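PDB 3URF: tumor necrosis factor receptor superfamily member 11B from Homo sapiens, which acts as a secreted decoy receptor for the cytokine RANKL, neutralising its function in osteoclastogenesis. Local coordinates for residues Lys6-Leu18 and Asp21-Ala35. Numbering follows the deposited sequence.
Sequences KYLHYDEETSHQL and DKCPPGTYLKQHCTA
Lys-6 and Asp-21 form a salt bridge at the start of the contact: NZ lies 2.9 Å from OD2 and meets it on the syn side of the carboxylate, reached by a lysine chain bent at chi2 and chi3. One residue on, the backbone takes over, with Lys-22 N donating to Tyr-7 O at 2.9 Å and an N-H...O angle of 156°. Leu-8 and Asp-21 make an antiparallel, non-hydrogen-bonded pair whose CA atoms are 4.2 Å apart. His-9 points its CB toward segment 21-35, and with CG tucked over the main chain, beside both N and C, the ring edge comes to Asp-21 O, 3.2 Å from CE1; its ND1 is hydrogen-bonded to Cys-20 O. Neither the His-9 nor the His-32 imidazole lies over the other, planes at 39°, so no stack forms.

Both segments belong to the first TNFR cysteine-rich repeat, a module with little regular structure; disulfides join Cys-33 to Cys-20 and Cys-23 to Cys-41, and the 8-10 and 19-21 strands form a small hairpin.

Asp-11 lays its carboxylate almost parallel to the His-32 ring, 7° between planes; OD1 stands 3.0 Å above one face and Leu-29 CD1 over the opposite one, both off-centre toward the rim. Although OD1 comes within 3.1 Å of ND1, the angle is too poor for a hydrogen bond. Glu-13 serves its own loop, OE2 accepting from Thr-14 OG1, Ser-15 N and Ser-15 OG. Leu-18 closes the loop, CD1 resting on the Thr-34 backbone and 4.1 Å from Ala-35 CB; Leu-18 CB makes apolar contact with Cys-33 SG at 4.3 Å.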
loop_
_atom_site.group_PDB
_atom_site.type_symbol
_atom_site.label_atom_id
_atom_site.label_comp_id
_atom_site.label_asym_id
_atom_site.label_seq_id
_atom_site.Cartn_x
_atom_site.Cartn_y
_atom_site.Cartn_z
ATOM N N LYS B 6 -17.392 -33.228 -35.425
ATOM C CA LYS B 6 -17.064 -32.896 -34.052
ATOM C C LYS B 6 -16.198 -31.642 -34.123
ATOM O O LYS B 6 -16.077 -30.892 -33.155
ATOM C CB LYS B 6 -16.302 -34.039 -33.391
ATOM C CG LYS B 6 -17.002 -35.365 -33.505
ATOM C CD LYS B 6 -16.003 -36.499 -33.710
ATOM C CE LYS B 6 -15.329 -36.418 -35.080
ATOM N NZ LYS B 6 -14.426 -37.585 -35.315
ATOM N N TYR B 7 -15.611 -31.425 -35.296
ATOM C CA TYR B 7 -14.822 -30.233 -35.592
ATOM C C TYR B 7 -13.338 -30.521 -35.501
ATOM O O TYR B 7 -12.848 -31.040 -34.495
ATOM C CB TYR B 7 -15.219 -29.031 -34.725
ATOM C CG TYR B 7 -15.945 -27.938 -35.497
ATOM C CD1 TYR B 7 -15.593 -26.595 -35.348
ATOM C CD2 TYR B 7 -16.971 -28.250 -36.389
ATOM C CE1 TYR B 7 -16.256 -25.589 -36.061
ATOM C CE2 TYR B 7 -17.636 -27.250 -37.107
ATOM C CZ TYR B 7 -17.275 -25.923 -36.939
ATOM O OH TYR B 7 -17.933 -24.934 -37.647
ATOM N N LEU B 8 -12.636 -30.186 -36.579
ATOM C CA LEU B 8 -11.234 -30.545 -36.746
ATOM C C LEU B 8 -10.320 -29.318 -36.857
ATOM O O LEU B 8 -10.788 -28.180 -36.896
ATOM C CB LEU B 8 -11.064 -31.478 -37.959
ATOM C CG LEU B 8 -11.762 -32.849 -37.888
ATOM C CD1 LEU B 8 -13.200 -32.780 -38.378
ATOM C CD2 LEU B 8 -10.999 -33.926 -38.659
ATOM N N HIS B 9 -9.013 -29.555 -36.885
ATOM C CA HIS B 9 -8.042 -28.476 -37.015
ATOM C C HIS B 9 -6.702 -29.015 -37.522
ATOM O O HIS B 9 -6.440 -30.218 -37.447
ATOM C CB HIS B 9 -7.878 -27.720 -35.686
ATOM C CG HIS B 9 -7.185 -28.509 -34.613
ATOM N ND1 HIS B 9 -7.587 -29.773 -34.234
ATOM C CD2 HIS B 9 -6.120 -28.205 -33.833
ATOM C CE1 HIS B 9 -6.797 -30.217 -33.271
ATOM N NE2 HIS B 9 -5.899 -29.283 -33.008
ATOM N N TYR B 10 -5.866 -28.124 -38.049
ATOM C CA TYR B 10 -4.564 -28.508 -38.581
ATOM C C TYR B 10 -3.606 -28.874 -37.461
ATOM O O TYR B 10 -3.685 -28.328 -36.362
ATOM C CB TYR B 10 -3.941 -27.332 -39.319
ATOM C CG TYR B 10 -3.062 -26.494 -38.410
ATOM C CD1 TYR B 10 -3.609 -25.498 -37.607
ATOM C CD2 TYR B 10 -1.686 -26.717 -38.337
ATOM C CE1 TYR B 10 -2.809 -24.736 -36.773
ATOM C CE2 TYR B 10 -0.879 -25.963 -37.505
ATOM C CZ TYR B 10 -1.445 -24.975 -36.725
ATOM O OH TYR B 10 -0.647 -24.218 -35.897
ATOM N N ASP B 11 -2.665 -29.762 -37.748
ATOM C CA ASP B 11 -1.582 -29.976 -36.803
ATOM C C ASP B 11 -0.226 -29.891 -37.484
ATOM O O ASP B 11 0.640 -29.117 -37.070
ATOM C CB ASP B 11 -1.725 -31.309 -36.081
ATOM C CG ASP B 11 -0.813 -31.409 -34.880
ATOM O OD1 ASP B 11 -0.543 -30.353 -34.271
ATOM O OD2 ASP B 11 -0.362 -32.527 -34.549
ATOM N N GLU B 12 -0.050 -30.689 -38.529
ATOM C CA GLU B 12 1.213 -30.733 -39.254
ATOM C C GLU B 12 2.285 -31.521 -38.499
ATOM O O GLU B 12 3.239 -30.954 -37.964
ATOM C CB GLU B 12 1.713 -29.325 -39.569
ATOM C CG GLU B 12 2.793 -29.298 -40.629
ATOM C CD GLU B 12 3.983 -28.463 -40.220
ATOM O OE1 GLU B 12 3.898 -27.788 -39.165
ATOM O OE2 GLU B 12 5.001 -28.489 -40.949
ATOM N N GLU B 13 2.110 -32.838 -38.458
ATOM C CA GLU B 13 3.115 -33.742 -37.918
ATOM C C GLU B 13 4.331 -33.722 -38.859
ATOM O O GLU B 13 4.362 -32.931 -39.805
ATOM C CB GLU B 13 2.504 -35.143 -37.756
ATOM C CG GLU B 13 3.477 -36.276 -37.507
ATOM C CD GLU B 13 3.452 -37.295 -38.635
ATOM O OE1 GLU B 13 2.368 -37.859 -38.896
ATOM O OE2 GLU B 13 4.505 -37.517 -39.274
ATOM N N THR B 14 5.330 -34.563 -38.599
ATOM C CA THR B 14 6.563 -34.559 -39.392
ATOM C C THR B 14 6.303 -34.399 -40.897
ATOM O O THR B 14 6.725 -33.416 -41.510
ATOM C CB THR B 14 7.440 -35.815 -39.115
ATOM O OG1 THR B 14 6.960 -36.942 -39.868
ATOM C CG2 THR B 14 7.448 -36.141 -37.617
ATOM N N SER B 15 5.594 -35.359 -41.482
ATOM C CA SER B 15 5.261 -35.322 -42.904
ATOM C C SER B 15 4.314 -34.165 -43.275
ATOM O O SER B 15 4.757 -33.045 -43.551
ATOM C CB SER B 15 4.657 -36.665 -43.323
ATOM O OG SER B 15 3.936 -37.250 -42.245
ATOM N N HIS B 16 3.013 -34.451 -43.266
ATOM C CA HIS B 16 1.988 -33.520 -43.742
ATOM C C HIS B 16 1.366 -32.643 -42.663
ATOM O O HIS B 16 1.863 -32.539 -41.543
ATOM C CB HIS B 16 0.852 -34.288 -44.422
ATOM C CG HIS B 16 1.077 -34.541 -45.876
ATOM N ND1 HIS B 16 2.282 -34.290 -46.495
ATOM C CD2 HIS B 16 0.251 -35.017 -46.837
ATOM C CE1 HIS B 16 2.190 -34.605 -47.776
ATOM N NE2 HIS B 16 0.967 -35.047 -48.009
ATOM N N GLN B 17 0.252 -32.019 -43.040
ATOM C CA GLN B 17 -0.588 -31.255 -42.131
ATOM C C GLN B 17 -1.911 -31.989 -41.986
ATOM O O GLN B 17 -2.592 -32.257 -42.978
ATOM C CB GLN B 17 -0.849 -29.868 -42.700
ATOM C CG GLN B 17 -1.098 -28.810 -41.653
ATOM C CD GLN B 17 -0.083 -27.696 -41.746
ATOM O OE1 GLN B 17 0.742 -27.678 -42.662
ATOM N NE2 GLN B 17 -0.130 -26.763 -40.801
ATOM N N LEU B 18 -2.287 -32.310 -40.755
ATOM C CA LEU B 18 -3.411 -33.210 -40.545
ATOM C C LEU B 18 -4.664 -32.543 -40.000
ATOM O O LEU B 18 -4.607 -31.457 -39.414
ATOM C CB LEU B 18 -2.995 -34.360 -39.627
ATOM C CG LEU B 18 -1.861 -35.230 -40.170
ATOM C CD1 LEU B 18 -1.293 -36.100 -39.060
ATOM C CD2 LEU B 18 -2.335 -36.070 -41.355
ATOM N N ASP B 21 -9.124 -33.723 -34.439
ATOM C CA ASP B 21 -10.321 -33.297 -33.743
ATOM C C ASP B 21 -9.989 -32.278 -32.674
ATOM O O ASP B 21 -8.891 -32.280 -32.112
ATOM C CB ASP B 21 -11.013 -34.490 -33.107
ATOM C CG ASP B 21 -12.000 -35.138 -34.037
ATOM O OD1 ASP B 21 -12.328 -34.514 -35.074
ATOM O OD2 ASP B 21 -12.457 -36.258 -33.725
ATOM N N LYS B 22 -10.945 -31.399 -32.401
ATOM C CA LYS B 22 -10.811 -30.446 -31.308
ATOM C C LYS B 22 -11.269 -31.087 -30.003
ATOM O O LYS B 22 -11.964 -32.107 -30.006
ATOM C CB LYS B 22 -11.616 -29.178 -31.592
ATOM C CG LYS B 22 -10.857 -28.131 -32.389
ATOM C CD LYS B 22 -11.702 -26.893 -32.594
ATOM C CE LYS B 22 -10.839 -25.647 -32.670
ATOM N NZ LYS B 22 -11.634 -24.400 -32.461
ATOM N N CYS B 23 -10.867 -30.498 -28.883
ATOM C CA CYS B 23 -11.261 -31.029 -27.593
ATOM C C CYS B 23 -12.538 -30.367 -27.122
ATOM O O CYS B 23 -12.690 -29.141 -27.176
ATOM C CB CYS B 23 -10.141 -30.875 -26.567
ATOM S SG CYS B 23 -8.756 -32.031 -26.793
ATOM N N PRO B 24 -13.472 -31.193 -26.660
ATOM C CA PRO B 24 -14.778 -30.760 -26.162
ATOM C C PRO B 24 -14.678 -29.940 -24.876
ATOM O O PRO B 24 -13.724 -30.085 -24.086
ATOM C CB PRO B 24 -15.494 -32.077 -25.846
ATOM C CG PRO B 24 -14.600 -33.180 -26.354
ATOM C CD PRO B 24 -13.228 -32.626 -26.442
ATOM N N PRO B 25 -15.678 -29.080 -24.657
ATOM C CA PRO B 25 -15.809 -28.400 -23.372
ATOM C C PRO B 25 -15.764 -29.474 -22.295
ATOM O O PRO B 25 -16.394 -30.513 -22.464
ATOM C CB PRO B 25 -17.214 -27.800 -23.440
ATOM C CG PRO B 25 -17.516 -27.681 -24.904
ATOM C CD PRO B 25 -16.821 -28.831 -25.551
ATOM N N GLY B 26 -15.013 -29.246 -21.225
ATOM C CA GLY B 26 -14.938 -30.204 -20.141
ATOM C C GLY B 26 -13.633 -30.971 -20.126
ATOM O O GLY B 26 -13.359 -31.757 -19.211
ATOM N N THR B 27 -12.824 -30.741 -21.149
ATOM C CA THR B 27 -11.563 -31.447 -21.294
ATOM C C THR B 27 -10.426 -30.495 -21.660
ATOM O O THR B 27 -10.664 -29.349 -22.059
ATOM C CB THR B 27 -11.658 -32.534 -22.395
ATOM O OG1 THR B 27 -11.554 -31.930 -23.691
ATOM C CG2 THR B 27 -12.966 -33.296 -22.288
ATOM N N TYR B 28 -9.194 -30.974 -21.505
ATOM C CA TYR B 28 -8.033 -30.307 -22.075
ATOM C C TYR B 28 -7.384 -31.237 -23.100
ATOM O O TYR B 28 -7.777 -32.402 -23.228
ATOM C CB TYR B 28 -7.034 -29.882 -20.998
ATOM C CG TYR B 28 -6.259 -31.008 -20.334
ATOM C CD1 TYR B 28 -6.802 -31.734 -19.269
ATOM C CD2 TYR B 28 -4.969 -31.321 -20.749
ATOM C CE1 TYR B 28 -6.089 -32.751 -18.658
ATOM C CE2 TYR B 28 -4.248 -32.338 -20.147
ATOM C CZ TYR B 28 -4.809 -33.052 -19.108
ATOM O OH TYR B 28 -4.079 -34.063 -18.525
ATOM N N LEU B 29 -6.401 -30.729 -23.837
ATOM C CA LEU B 29 -5.748 -31.525 -24.864
ATOM C C LEU B 29 -4.467 -32.185 -24.376
ATOM O O LEU B 29 -3.512 -31.501 -23.997
ATOM C CB LEU B 29 -5.436 -30.668 -26.080
ATOM C CG LEU B 29 -4.758 -31.420 -27.229
ATOM C CD1 LEU B 29 -5.078 -30.746 -28.542
ATOM C CD2 LEU B 29 -3.243 -31.545 -27.033
ATOM N N LYS B 30 -4.432 -33.514 -24.411
ATOM C CA LYS B 30 -3.227 -34.228 -24.004
ATOM C C LYS B 30 -2.301 -34.593 -25.171
ATOM O O LYS B 30 -1.089 -34.395 -25.078
ATOM C CB LYS B 30 -3.557 -35.456 -23.152
ATOM C CG LYS B 30 -2.313 -36.130 -22.585
ATOM C CD LYS B 30 -1.392 -35.105 -21.914
ATOM C CE LYS B 30 0.087 -35.507 -21.990
ATOM N NZ LYS B 30 0.732 -35.213 -23.315
ATOM N N GLN B 31 -2.856 -35.116 -26.263
ATOM C CA GLN B 31 -2.025 -35.479 -27.412
ATOM C C GLN B 31 -2.679 -35.160 -28.748
ATOM O O GLN B 31 -3.834 -35.516 -28.985
ATOM C CB GLN B 31 -1.650 -36.964 -27.368
ATOM C CG GLN B 31 -0.169 -37.236 -27.611
ATOM C CD GLN B 31 0.692 -36.866 -26.411
ATOM O OE1 GLN B 31 0.767 -37.611 -25.429
ATOM N NE2 GLN B 31 1.335 -35.706 -26.482
ATOM N N HIS B 32 -1.920 -34.497 -29.617
ATOM C CA HIS B 32 -2.379 -34.165 -30.965
ATOM C C HIS B 32 -2.550 -35.406 -31.813
ATOM O O HIS B 32 -1.769 -36.350 -31.709
ATOM C CB HIS B 32 -1.390 -33.227 -31.655
ATOM C CG HIS B 32 -1.540 -31.793 -31.254
ATOM N ND1 HIS B 32 -2.386 -30.921 -31.908
ATOM C CD2 HIS B 32 -0.956 -31.077 -30.264
ATOM C CE1 HIS B 32 -2.314 -29.731 -31.339
ATOM N NE2 HIS B 32 -1.453 -29.798 -30.338
ATOM N N CYS B 33 -3.568 -35.395 -32.662
ATOM C CA CYS B 33 -3.792 -36.503 -33.582
ATOM C C CYS B 33 -2.579 -36.659 -34.491
ATOM O O CYS B 33 -1.777 -35.730 -34.627
ATOM C CB CYS B 33 -5.042 -36.262 -34.422
ATOM S SG CYS B 33 -4.770 -35.216 -35.861
ATOM N N THR B 34 -2.442 -37.825 -35.116
ATOM C CA THR B 34 -1.249 -38.108 -35.905
ATOM C C THR B 34 -1.483 -39.051 -37.081
ATOM O O THR B 34 -0.526 -39.632 -37.598
ATOM C CB THR B 34 -0.145 -38.758 -35.043
ATOM O OG1 THR B 34 -0.288 -40.184 -35.082
ATOM C CG2 THR B 34 -0.217 -38.277 -33.601
ATOM N N ALA B 35 -2.731 -39.203 -37.514
ATOM C CA ALA B 35 -3.052 -40.194 -38.548
ATOM C C ALA B 35 -2.825 -41.582 -37.977
ATOM O O ALA B 35 -1.688 -42.010 -37.799
ATOM C CB ALA B 35 -2.212 -39.982 -39.795
#